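Local coordinates for protein CytC3 (PDB 3GJA) that is a Streptomyces nonheme iron halogenase of the phytanoyl-CoA dioxygenase family, which probably chlorinates an unactivated carbon of its substrate in a biosynthetic pathway, at residues E104-Y109 with G255-Y260; A152-T157 with T250-G255. One frame throughout, in Å; residues are numbered along the deposited sequence.

Contact 1: residues E104-Y109 with G255-Y260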
ATOM      1  N   GLU A 104      -2.067   4.661   2.321  1.00 35.03           N
ATOM      2  CA  GLU A 104      -1.850   6.091   2.145  1.00 35.57           C
ATOM      3  C   GLU A 104      -2.309   6.499   0.758  1.00 35.42           C
ATOM      4  O   GLU A 104      -2.505   5.649  -0.111  1.00 34.35           O
ATOM      5  CB  GLU A 104      -0.370   6.413   2.294  1.00 36.62           C
ATOM      6  CG  GLU A 104       0.493   5.686   1.280  1.00 41.67           C
ATOM      7  CD  GLU A 104       1.961   5.694   1.659  1.00 44.51           C
ATOM      8  OE1 GLU A 104       2.613   6.756   1.524  1.00 42.19           O
ATOM      9  OE2 GLU A 104       2.454   4.636   2.107  1.00 43.28           O
ATOM     10  N   PHE A 105      -2.472   7.801   0.553  1.00 35.16           N
ATOM     11  CA  PHE A 105      -2.906   8.308  -0.734  1.00 33.58           C
ATOM     12  C   PHE A 105      -1.758   8.931  -1.508  1.00 34.05           C
ATOM     13  O   PHE A 105      -0.814   9.468  -0.932  1.00 31.30           O
ATOM     14  CB  PHE A 105      -4.033   9.329  -0.561  1.00 32.68           C
ATOM     15  CG  PHE A 105      -5.324   8.723  -0.082  1.00 34.35           C
ATOM     16  CD1 PHE A 105      -5.482   8.348   1.252  1.00 31.18           C
ATOM     17  CD2 PHE A 105      -6.376   8.501  -0.973  1.00 31.82           C
ATOM     18  CE1 PHE A 105      -6.671   7.758   1.698  1.00 32.95           C
ATOM     19  CE2 PHE A 105      -7.571   7.912  -0.542  1.00 33.77           C
ATOM     20  CZ  PHE A 105      -7.718   7.538   0.802  1.00 32.70           C
ATOM     21  N   PHE A 106      -1.849   8.837  -2.827  1.00 33.54           N
ATOM     22  CA  PHE A 106      -0.839   9.395  -3.704  1.00 35.05           C
ATOM     23  C   PHE A 106      -1.507  10.272  -4.748  1.00 34.60           C
ATOM     24  O   PHE A 106      -1.876   9.813  -5.826  1.00 32.50           O
ATOM     25  CB  PHE A 106      -0.061   8.275  -4.376  1.00 34.44           C
ATOM     26  CG  PHE A 106       0.906   7.585  -3.463  1.00 35.91           C
ATOM     27  CD1 PHE A 106       2.073   8.221  -3.065  1.00 37.24           C
ATOM     28  CD2 PHE A 106       0.660   6.293  -3.020  1.00 37.13           C
ATOM     29  CE1 PHE A 106       2.991   7.577  -2.236  1.00 38.78           C
ATOM     30  CE2 PHE A 106       1.568   5.639  -2.192  1.00 39.04           C
ATOM     31  CZ  PHE A 106       2.737   6.282  -1.802  1.00 40.56           C
ATOM     32  N   PRO A 107      -1.705  11.551  -4.417  1.00 35.22           N
ATOM     33  CA  PRO A 107      -2.339  12.462  -5.371  1.00 35.95           C
ATOM     34  C   PRO A 107      -1.295  13.011  -6.332  1.00 36.54           C
ATOM     35  O   PRO A 107      -0.103  12.992  -6.041  1.00 38.00           O
ATOM     36  CB  PRO A 107      -2.912  13.568  -4.476  1.00 36.28           C
ATOM     37  CG  PRO A 107      -2.991  12.921  -3.097  1.00 37.18           C
ATOM     38  CD  PRO A 107      -1.725  12.118  -3.061  1.00 35.07           C
ATOM     39  N   LYS A 108      -1.740  13.477  -7.488  1.00 36.39           N
ATOM     40  CA  LYS A 108      -0.833  14.075  -8.453  1.00 37.20           C
ATOM     41  C   LYS A 108      -1.644  15.133  -9.178  1.00 37.23           C
ATOM     42  O   LYS A 108      -2.727  14.855  -9.687  1.00 37.12           O
ATOM     43  CB  LYS A 108      -0.291  13.034  -9.438  1.00 36.04           C
ATOM     44  CG  LYS A 108       0.942  13.528 -10.170  1.00 36.31           C
ATOM     45  CD  LYS A 108       1.872  12.388 -10.501  1.00 38.72           C
ATOM     46  CE  LYS A 108       3.217  12.892 -10.983  1.00 35.58           C
ATOM     47  NZ  LYS A 108       4.131  11.743 -11.239  1.00 38.46           N
ATOM     48  N   TYR A 109      -1.120  16.350  -9.206  1.00 36.82           N
ATOM     49  CA  TYR A 109      -1.820  17.462  -9.824  1.00 38.03           C
ATOM     50  C   TYR A 109      -0.990  18.096 -10.924  1.00 39.05           C
ATOM     51  O   TYR A 109       0.227  17.902 -10.991  1.00 38.44           O
ATOM     52  CB  TYR A 109      -2.148  18.504  -8.752  1.00 38.89           C
ATOM     53  CG  TYR A 109      -2.972  17.939  -7.614  1.00 42.92           C
ATOM     54  CD1 TYR A 109      -4.297  17.559  -7.824  1.00 44.04           C
ATOM     55  CD2 TYR A 109      -2.422  17.748  -6.340  1.00 39.66           C
ATOM     56  CE1 TYR A 109      -5.067  16.999  -6.800  1.00 45.94           C
ATOM     57  CE2 TYR A 109      -3.184  17.189  -5.303  1.00 42.93           C
ATOM     58  CZ  TYR A 109      -4.509  16.815  -5.546  1.00 46.18           C
ATOM     59  OH  TYR A 109      -5.293  16.251  -4.561  1.00 47.56           O
ATOM     60  N   GLY A 255      -4.234   7.902  -6.295  1.00 36.04           N
ATOM     61  CA  GLY A 255      -3.924   6.504  -6.090  1.00 35.10           C
ATOM     62  C   GLY A 255      -4.034   6.184  -4.609  1.00 35.59           C
ATOM     63  O   GLY A 255      -3.683   7.003  -3.760  1.00 35.81           O
ATOM     64  N   PHE A 256      -4.551   5.004  -4.291  1.00 35.68           N
ATOM     65  CA  PHE A 256      -4.678   4.589  -2.903  1.00 33.74           C
ATOM     66  C   PHE A 256      -3.819   3.343  -2.747  1.00 33.63           C
ATOM     67  O   PHE A 256      -4.080   2.324  -3.380  1.00 31.80           O
ATOM     68  CB  PHE A 256      -6.136   4.268  -2.554  1.00 35.75           C
ATOM     69  CG  PHE A 256      -6.310   3.705  -1.167  1.00 33.78           C
ATOM     70  CD1 PHE A 256      -5.972   4.466  -0.049  1.00 32.19           C
ATOM     71  CD2 PHE A 256      -6.745   2.397  -0.983  1.00 31.68           C
ATOM     72  CE1 PHE A 256      -6.060   3.928   1.242  1.00 31.05           C
ATOM     73  CE2 PHE A 256      -6.838   1.843   0.299  1.00 32.66           C
ATOM     74  CZ  PHE A 256      -6.492   2.616   1.417  1.00 31.82           C
ATOM     75  N   ALA A 257      -2.787   3.427  -1.915  1.00 32.01           N
ATOM     76  CA  ALA A 257      -1.893   2.295  -1.724  1.00 32.05           C
ATOM     77  C   ALA A 257      -2.064   1.621  -0.376  1.00 32.08           C
ATOM     78  O   ALA A 257      -2.152   2.285   0.660  1.00 33.23           O
ATOM     79  CB  ALA A 257      -0.430   2.741  -1.903  1.00 31.28           C
ATOM     80  N   ALA A 258      -2.113   0.293  -0.409  1.00 32.80           N
ATOM     81  CA  ALA A 258      -2.239  -0.527   0.791  1.00 33.01           C
ATOM     82  C   ALA A 258      -0.992  -1.403   0.784  1.00 34.36           C
ATOM     83  O   ALA A 258      -0.676  -2.029  -0.232  1.00 34.68           O
ATOM     84  CB  ALA A 258      -3.490  -1.381   0.718  1.00 32.58           C
ATOM     85  N   ARG A 259      -0.283  -1.448   1.908  1.00 33.78           N
ATOM     86  CA  ARG A 259       0.955  -2.216   1.976  1.00 35.53           C
ATOM     87  C   ARG A 259       0.840  -3.450   2.876  1.00 34.89           C
ATOM     88  O   ARG A 259       0.343  -3.380   4.005  1.00 33.75           O
ATOM     89  CB  ARG A 259       2.080  -1.268   2.417  1.00 37.48           C
ATOM     90  CG  ARG A 259       1.787   0.163   1.955  1.00 40.58           C
ATOM     91  CD  ARG A 259       2.981   1.113   1.968  1.00 44.01           C
ATOM     92  NE  ARG A 259       3.907   0.808   0.889  1.00 47.98           N
ATOM     93  CZ  ARG A 259       4.445   1.708   0.073  1.00 45.29           C
ATOM     94  NH1 ARG A 259       4.151   2.995   0.199  1.00 45.24           N
ATOM     95  NH2 ARG A 259       5.290   1.314  -0.866  1.00 42.75           N
ATOM     96  N   TYR A 260       1.295  -4.584   2.352  1.00 34.38           N
ATOM     97  CA  TYR A 260       1.199  -5.847   3.066  1.00 35.14           C
ATOM     98  C   TYR A 260       2.517  -6.516   3.405  1.00 36.35           C
ATOM     99  O   TYR A 260       3.526  -6.340   2.723  1.00 35.95           O
ATOM    100  CB  TYR A 260       0.343  -6.833   2.270  1.00 34.30           C
ATOM    101  CG  TYR A 260      -1.029  -6.304   1.938  1.00 35.62           C
ATOM    102  CD1 TYR A 260      -1.202  -5.324   0.958  1.00 33.57           C
ATOM    103  CD2 TYR A 260      -2.156  -6.763   2.622  1.00 34.44           C
ATOM    104  CE1 TYR A 260      -2.465  -4.809   0.668  1.00 35.50           C
ATOM    105  CE2 TYR A 260      -3.422  -6.256   2.342  1.00 35.84           C
ATOM    106  CZ  TYR A 260      -3.571  -5.276   1.366  1.00 35.76           C
ATOM    107  OH  TYR A 260      -4.816  -4.753   1.113  1.00 34.80           O
TER
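Four backbone hydrogen bonds join residues 104-108 and 255-260, whose axes run antiparallel at 152°. Glu-104 and Ala-257 form a hydrogen-bonded pair: Glu-104 N gives to Ala-257 O at 2.9 Å, and Ala-257 N approaches Glu-104 O nearly along the C=O axis. Phe-106 and Gly-255 make the second such pair, less evenly, since Phe-106 N reaches Gly-255 O at 2.8 Å in the carbonyl plane whereas Gly-255 N stands above the plane of Phe-106 O at 3.1 Å. Between them lies the non-hydrogen-bonded pair Phe-105 and Phe-256, where Phe-105 CA sends a CA-H...O contact to Gly-255 O.

The aromatic contact falls on this middle pair. Phe-256 CD1 sits over one face of the Phe-105 ring, displaced toward its rim, 3.6 Å from Phe-105 CZ, and the ring planes meet obliquely at 49°. An alanine in place of Phe-105 would probably deprive Phe-256 CD1 and CE1 of this contact and loosen the packing on that face of the sheet.

Charge and apolar contacts share the other face. Arg-259, bent at chi3, brings NH1 to Glu-104 OE2 at 3.0 Å in a salt bridge; the carboxylate oxygen lies in the guanidinium plane, yet NH1 comes from above the carboxylate plane. Glu-104 accepts the crowded first torsion (chi1 60°) and then extends toward it. Phe-106 meets Ala-257 edge-on, its CE2 3.5 Å from Ala-257 CB, and its other neighbours include the Trp-150 ring and a bound acetate, probably from crystallisation.

Alternating faces and paired backbone bonds are those of an antiparallel ladder between neighbouring strands of the cupin-type beta barrel expected for this family.

Contact 2: residues A152-T157 with T250-G255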
ATOM      1  N   ALA A 152      -5.965   2.592  -8.447  1.00 31.67           N
ATOM      2  CA  ALA A 152      -6.261   3.881  -9.057  1.00 31.78           C
ATOM      3  C   ALA A 152      -7.705   4.246  -8.717  1.00 32.07           C
ATOM      4  O   ALA A 152      -8.632   3.547  -9.113  1.00 31.55           O
ATOM      5  CB  ALA A 152      -6.081   3.793 -10.566  1.00 30.66           C
ATOM      6  N   PHE A 153      -7.893   5.327  -7.966  1.00 31.73           N
ATOM      7  CA  PHE A 153      -9.236   5.765  -7.581  1.00 33.66           C
ATOM      8  C   PHE A 153      -9.759   6.685  -8.672  1.00 35.49           C
ATOM      9  O   PHE A 153     -10.963   6.861  -8.854  1.00 34.87           O
ATOM     10  CB  PHE A 153      -9.191   6.511  -6.239  1.00 31.95           C
ATOM     11  CG  PHE A 153      -9.258   5.606  -5.027  1.00 30.86           C
ATOM     12  CD1 PHE A 153      -9.156   4.222  -5.158  1.00 29.25           C
ATOM     13  CD2 PHE A 153      -9.415   6.144  -3.756  1.00 29.82           C
ATOM     14  CE1 PHE A 153      -9.214   3.388  -4.046  1.00 30.60           C
ATOM     15  CE2 PHE A 153      -9.472   5.314  -2.627  1.00 30.48           C
ATOM     16  CZ  PHE A 153      -9.372   3.939  -2.774  1.00 30.76           C
ATOM     17  N   THR A 154      -8.809   7.268  -9.382  1.00 34.55           N
ATOM     18  CA  THR A 154      -9.049   8.177 -10.488  1.00 35.49           C
ATOM     19  C   THR A 154      -8.279   7.486 -11.615  1.00 35.87           C
ATOM     20  O   THR A 154      -7.532   6.551 -11.347  1.00 35.40           O
ATOM     21  CB  THR A 154      -8.426   9.546 -10.139  1.00 37.07           C
ATOM     22  OG1 THR A 154      -9.461  10.513  -9.941  1.00 39.98           O
ATOM     23  CG2 THR A 154      -7.471   9.993 -11.193  1.00 37.45           C
ATOM     24  N   HIS A 155      -8.450   7.891 -12.864  1.00 35.14           N
ATOM     25  CA  HIS A 155      -7.676   7.217 -13.897  1.00 36.25           C
ATOM     26  C   HIS A 155      -6.214   7.654 -13.755  1.00 36.02           C
ATOM     27  O   HIS A 155      -5.930   8.784 -13.363  1.00 35.36           O
ATOM     28  CB  HIS A 155      -8.195   7.556 -15.309  1.00 38.47           C
ATOM     29  CG  HIS A 155      -8.041   8.997 -15.691  1.00 43.10           C
ATOM     30  ND1 HIS A 155      -7.955   9.412 -17.004  1.00 46.05           N
ATOM     31  CD2 HIS A 155      -7.991  10.124 -14.939  1.00 44.11           C
ATOM     32  CE1 HIS A 155      -7.860  10.730 -17.044  1.00 42.93           C
ATOM     33  NE2 HIS A 155      -7.880  11.186 -15.805  1.00 45.29           N
ATOM     34  N   SER A 156      -5.290   6.748 -14.037  1.00 34.56           N
ATOM     35  CA  SER A 156      -3.875   7.081 -13.969  1.00 36.22           C
ATOM     36  C   SER A 156      -3.367   6.932 -15.391  1.00 36.08           C
ATOM     37  O   SER A 156      -3.255   5.819 -15.912  1.00 34.11           O
ATOM     38  CB  SER A 156      -3.121   6.127 -13.042  1.00 35.60           C
ATOM     39  OG  SER A 156      -1.758   6.497 -12.964  1.00 33.83           O
ATOM     40  N   THR A 157      -3.080   8.065 -16.016  1.00 36.80           N
ATOM     41  CA  THR A 157      -2.624   8.098 -17.397  1.00 37.19           C
ATOM     42  C   THR A 157      -1.228   8.678 -17.523  1.00 39.59           C
ATOM     43  O   THR A 157      -0.632   9.131 -16.538  1.00 38.59           O
ATOM     44  CB  THR A 157      -3.543   8.976 -18.240  1.00 37.06           C
ATOM     45  OG1 THR A 157      -3.449  10.329 -17.770  1.00 35.80           O
ATOM     46  CG2 THR A 157      -4.995   8.502 -18.126  1.00 37.56           C
ATOM     47  N   THR A 250      -7.874  20.420 -13.696  1.00 37.71           N
ATOM     48  CA  THR A 250      -8.998  19.748 -13.054  1.00 38.66           C
ATOM     49  C   THR A 250      -8.827  18.236 -13.122  1.00 39.53           C
ATOM     50  O   THR A 250      -9.597  17.485 -12.522  1.00 40.23           O
ATOM     51  CB  THR A 250     -10.323  20.107 -13.730  1.00 38.16           C
ATOM     52  OG1 THR A 250     -10.237  19.800 -15.125  1.00 36.87           O
ATOM     53  CG2 THR A 250     -10.634  21.595 -13.550  1.00 35.45           C
ATOM     54  N   ASP A 251      -7.813  17.788 -13.854  1.00 39.58           N
ATOM     55  CA  ASP A 251      -7.570  16.359 -14.003  1.00 41.90           C
ATOM     56  C   ASP A 251      -6.549  15.855 -12.991  1.00 43.25           C
ATOM     57  O   ASP A 251      -5.376  15.708 -13.301  1.00 46.52           O
ATOM     58  CB  ASP A 251      -7.103  16.058 -15.438  1.00 40.79           C
ATOM     59  CG  ASP A 251      -6.660  14.610 -15.629  1.00 40.97           C
ATOM     60  OD1 ASP A 251      -7.162  13.729 -14.900  1.00 41.07           O
ATOM     61  OD2 ASP A 251      -5.818  14.352 -16.521  1.00 38.43           O
ATOM     62  N   TYR A 252      -6.995  15.595 -11.773  1.00 44.58           N
ATOM     63  CA  TYR A 252      -6.079  15.104 -10.754  1.00 44.87           C
ATOM     64  C   TYR A 252      -6.083  13.587 -10.751  1.00 43.94           C
ATOM     65  O   TYR A 252      -7.086  12.951 -11.071  1.00 44.38           O
ATOM     66  CB  TYR A 252      -6.481  15.596  -9.366  1.00 45.90           C
ATOM     67  CG  TYR A 252      -7.723  14.930  -8.830  1.00 47.77           C
ATOM     68  CD1 TYR A 252      -8.990  15.417  -9.145  1.00 48.56           C
ATOM     69  CD2 TYR A 252      -7.632  13.789  -8.032  1.00 47.19           C
ATOM     70  CE1 TYR A 252     -10.142  14.786  -8.677  1.00 46.66           C
ATOM     71  CE2 TYR A 252      -8.776  13.146  -7.558  1.00 46.66           C
ATOM     72  CZ  TYR A 252     -10.027  13.649  -7.883  1.00 45.17           C
ATOM     73  OH  TYR A 252     -11.154  13.021  -7.419  1.00 41.62           O
ATOM     74  N   ARG A 253      -4.947  13.008 -10.400  1.00 41.97           N
ATOM     75  CA  ARG A 253      -4.836  11.571 -10.337  1.00 40.30           C
ATOM     76  C   ARG A 253      -4.760  11.184  -8.867  1.00 41.61           C
ATOM     77  O   ARG A 253      -4.006  11.785  -8.097  1.00 43.36           O
ATOM     78  CB  ARG A 253      -3.590  11.106 -11.083  1.00 38.59           C
ATOM     79  CG  ARG A 253      -3.253   9.658 -10.850  1.00 41.52           C
ATOM     80  CD  ARG A 253      -2.280   9.525  -9.695  1.00 42.44           C
ATOM     81  NE  ARG A 253      -0.906   9.390 -10.162  1.00 41.92           N
ATOM     82  CZ  ARG A 253       0.154   9.360  -9.359  1.00 42.50           C
ATOM     83  NH1 ARG A 253       0.004   9.468  -8.043  1.00 36.78           N
ATOM     84  NH2 ARG A 253       1.365   9.183  -9.870  1.00 41.24           N
ATOM     85  N   MET A 254      -5.554  10.197  -8.471  1.00 39.76           N
ATOM     86  CA  MET A 254      -5.546   9.755  -7.087  1.00 37.80           C
ATOM     87  C   MET A 254      -5.313   8.261  -6.974  1.00 37.15           C
ATOM     88  O   MET A 254      -6.083   7.454  -7.495  1.00 36.80           O
ATOM     89  CB  MET A 254      -6.863  10.111  -6.394  1.00 36.70           C
ATOM     90  CG  MET A 254      -6.868   9.815  -4.892  1.00 36.40           C
ATOM     91  SD  MET A 254      -5.584  10.734  -3.993  1.00 36.51           S
ATOM     92  CE  MET A 254      -6.281  12.377  -4.038  1.00 30.80           C
ATOM     93  N   GLY A 255      -4.234   7.902  -6.295  1.00 36.04           N
ATOM     94  CA  GLY A 255      -3.924   6.504  -6.090  1.00 35.10           C
ATOM     95  C   GLY A 255      -4.034   6.184  -4.609  1.00 35.59           C
ATOM     96  O   GLY A 255      -3.683   7.003  -3.760  1.00 35.81           O
TER
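Thr-154 lays its side chain across the backbone of Tyr-252 to Met-254, CB standing 3.4 Å from Met-254 N while OG1 lies 3.6 Å from Tyr-252 CE2. The two side chains cross obliquely. Tyr-252 takes the crowded first torsion (chi1 72°), which brings the ring back to the threonine, and its OH is hydrogen-bonded to Trp-41 NE1.

One carbonyl takes two N-H groups of the other segment. Phe-153 N points to Met-254 O at 2.8 Å, nearly along the C=O axis, and Thr-154 N adds a weak bond to the same oxygen at 3.3 Å. Two successive N-H groups on one acceptor are consistent with the chain leaving the strand here, just after the antiparallel, non-hydrogen-bonded pair of Ala-152 with Gly-255.

Farther out, His-155 NE2 donates to Asp-251 OD1 at 2.8 Å with an N-H...O angle of 161°. The oxygen lies at the imidazole edge, close to the ring plane, but the bond arrives above the carboxylate plane and the two planes are 41° apart. Asp-251 reaches it with CG anti to the backbone N; its carboxylate would probably stabilise a protonated imidazole. Asn-160 ND2 weakly bonds the same OD1.

Arg-253 passes its CG alongside His-155 O, 3.8 Å away, and near Ser-156 OG, while its guanidinium is bonded to Phe-106 O and Gly-161 O. Thus the loop following strand 147-152 rests on the start of strand 253-262, with strand 98-108 beyond it and helix 34-49 packed against Phe-153 and Met-254.

In the fold
From the N terminus, the chain runs through strand 25-30 and several helices, among them 34-49, before strand 98-108 supplies 104-109. It then runs through strand 147-152 into the loop 152-157, and returns at 250-255 to close contact 2 across 92 intervening residues. Strand 253-262 continues directly, and 255-260 closes contact 1 over 145 residues, so the loop of contact 2 is nested inside that of contact 1. The two share Gly-255, and their centres are about 10 Å apart. Strand 253-262 thus lies between strands 98-108 and 147-152. Further ties include Lys-108 N to Arg-253 O at 2.9 Å, and Phe-153 CZ against Phe-256 CB.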